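Local coordinates for alpha-1,2-mannosidase (Bacteroides thetaiotaomicron, PDB 2WW2), which is an inverting alpha-mannosidase of the calcium-dependent glycoside hydrolase family GH92, probably acting on alpha-1,2-linked mannose, at residues N12-T17 against E105-Y110. Residues are numbered along the deposited sequence; the frame is centred on the assembly and turned at random.
Sequences NPLMGT and EKATPY. With NA (sodium ion), chain E.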
loop_
_atom_site.group_PDB
_atom_site.type_symbol
_atom_site.label_atom_id
_atom_site.label_comp_id
_atom_site.label_asym_id
_atom_site.label_seq_id
_atom_site.Cartn_x
_atom_site.Cartn_y
_atom_site.Cartn_z
ATOM N N ASN A 12 19.941 26.460 9.465
ATOM C CA ASN A 12 20.045 25.341 10.398
ATOM C C ASN A 12 20.784 24.204 9.718
ATOM O O ASN A 12 20.200 23.515 8.886
ATOM C CB ASN A 12 18.653 24.848 10.812
ATOM C CG ASN A 12 18.728 23.651 11.750
ATOM O OD1 ASN A 12 19.798 23.347 12.296
ATOM N ND2 ASN A 12 17.611 22.985 11.952
ATOM N N PRO A 13 22.074 24.011 10.053
ATOM C CA PRO A 13 22.882 22.954 9.427
ATOM C C PRO A 13 22.383 21.567 9.821
ATOM O O PRO A 13 22.783 20.572 9.224
ATOM C CB PRO A 13 24.282 23.186 9.998
ATOM C CG PRO A 13 24.289 24.643 10.459
ATOM C CD PRO A 13 22.863 24.820 10.992
ATOM N N LEU A 14 21.511 21.497 10.823
ATOM C CA LEU A 14 20.906 20.206 11.185
ATOM C C LEU A 14 19.569 19.927 10.502
ATOM O O LEU A 14 18.926 18.905 10.788
ATOM C CB LEU A 14 20.708 20.137 12.688
ATOM C CG LEU A 14 22.012 20.023 13.454
ATOM C CD1 LEU A 14 21.771 20.178 14.958
ATOM C CD2 LEU A 14 22.693 18.684 13.131
ATOM N N MET A 15 19.138 20.818 9.612
ATOM C CA MET A 15 17.887 20.595 8.894
ATOM C C MET A 15 17.931 19.260 8.180
ATOM O O MET A 15 18.859 19.001 7.422
ATOM C CB MET A 15 17.629 21.685 7.860
ATOM C CG MET A 15 16.445 21.371 6.948
ATOM S SD MET A 15 16.042 22.679 5.784
ATOM C CE MET A 15 15.009 21.810 4.600
ATOM N N GLY A 16 16.923 18.425 8.402
ATOM C CA GLY A 16 16.851 17.115 7.734
ATOM C C GLY A 16 17.889 16.101 8.232
ATOM O O GLY A 16 18.041 15.019 7.657
ATOM N N THR A 17 18.608 16.423 9.305
ATOM C CA THR A 17 19.567 15.456 9.860
ATOM C C THR A 17 18.900 14.103 10.218
ATOM O O THR A 17 19.555 13.052 10.227
ATOM C CB THR A 17 20.353 16.030 11.064
ATOM O OG1 THR A 17 21.472 15.188 11.345
ATOM C CG2 THR A 17 19.470 16.139 12.326
ATOM N N GLU A 105 24.079 22.365 22.520
ATOM C CA GLU A 105 24.727 22.309 21.217
ATOM C C GLU A 105 24.159 23.413 20.322
ATOM O O GLU A 105 22.954 23.609 20.259
ATOM C CB GLU A 105 24.446 20.952 20.572
ATOM C CG GLU A 105 24.946 20.805 19.134
ATOM C CD GLU A 105 24.357 19.583 18.436
ATOM O OE1 GLU A 105 23.109 19.422 18.466
ATOM O OE2 GLU A 105 25.135 18.780 17.873
ATOM N N LYS A 106 25.030 24.127 19.629
ATOM C CA LYS A 106 24.604 25.239 18.816
ATOM C C LYS A 106 25.375 25.135 17.499
ATOM O O LYS A 106 26.536 25.530 17.417
ATOM C CB LYS A 106 24.977 26.511 19.546
ATOM C CG LYS A 106 24.051 27.633 19.373
ATOM C CD LYS A 106 24.210 28.130 17.990
ATOM N N ALA A 107 24.711 24.592 16.484
ATOM C CA ALA A 107 25.308 24.373 15.175
ATOM C C ALA A 107 24.909 25.482 14.198
ATOM O O ALA A 107 23.713 25.711 13.980
ATOM C CB ALA A 107 24.852 22.997 14.621
ATOM N N THR A 108 25.902 26.172 13.631
ATOM C CA THR A 108 25.694 27.194 12.595
ATOM C C THR A 108 26.794 26.963 11.567
ATOM O O THR A 108 27.735 26.210 11.839
ATOM C CB THR A 108 25.852 28.639 13.128
ATOM O OG1 THR A 108 27.234 28.938 13.358
ATOM C CG2 THR A 108 25.077 28.853 14.415
ATOM N N PRO A 109 26.673 27.575 10.374
ATOM C CA PRO A 109 27.690 27.366 9.341
ATOM C C PRO A 109 29.042 27.958 9.715
ATOM O O PRO A 109 30.058 27.519 9.182
ATOM C CB PRO A 109 27.128 28.132 8.128
ATOM C CG PRO A 109 25.645 28.162 8.366
ATOM C CD PRO A 109 25.485 28.279 9.856
ATOM N N TYR A 110 29.045 28.979 10.584
ATOM C CA TYR A 110 30.242 29.755 10.868
ATOM C C TYR A 110 30.855 29.393 12.229
ATOM O O TYR A 110 31.892 29.919 12.595
ATOM C CB TYR A 110 29.919 31.271 10.823
ATOM C CG TYR A 110 28.839 31.659 11.799
ATOM C CD1 TYR A 110 29.153 31.982 13.121
ATOM C CD2 TYR A 110 27.500 31.691 11.413
ATOM C CE1 TYR A 110 28.148 32.321 14.031
ATOM C CE2 TYR A 110 26.503 32.017 12.310
ATOM C CZ TYR A 110 26.826 32.343 13.611
ATOM O OH TYR A 110 25.806 32.659 14.505
HETATM NA NA NA E . 20.806 22.806 20.452
HETATM O O HOH W 1 21.328 21.454 18.522
HETATM O O HOH W 2 20.064 24.573 18.927
HETATM O O HOH W 3 20.364 24.366 22.207
HETATM O O HOH W 4 18.542 21.722 20.240
#
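Pro13 packs its ring against the Ala107 to Pro109 backbone, and this is the tight part of the contact. Its CD lies 3.2 Å from the carbonyl oxygen of Ala107, in van der Waals contact, while CG rests 3.6 Å from the carbonyl carbon of Thr108 and also meets CD of Pro109 at 3.9 Å, proline to proline. Replacing Pro13 by an alanine removes CG and CD, which would probably open a gap beside the Ala107 carbonyl and the Thr108-Pro109 peptide and leave the Pro109 ring without this partner. The turn presenting the ring is an Asx turn, with Asn12 OD1 accepting from Leu14 N at 2.9 Å, the donor lying well above the carbonyl plane. The Leu14 side is looser and partly exposed. With chi2 near 180° (171°), Leu14 CD1 comes no nearer than 3.8 Å to Glu105 OE1 and lies 4.2 Å from Ala107 CB. That carboxylate oxygen accepts from a water bound to the sodium ion. The ion is also coordinated directly by Glu105 O at 2.3 Å and by His102 O; Glu105 OE2 is hydrogen-bonded to the hydroxyls of Tyr54 and Tyr112. Within the GH92 N-terminal domain the contact joins an early loop to strand 98-108 and the residues after it, where Tyr292 of helix 281-294 touches both prolines and Trp267 of helix 256-271 packs on Pro109.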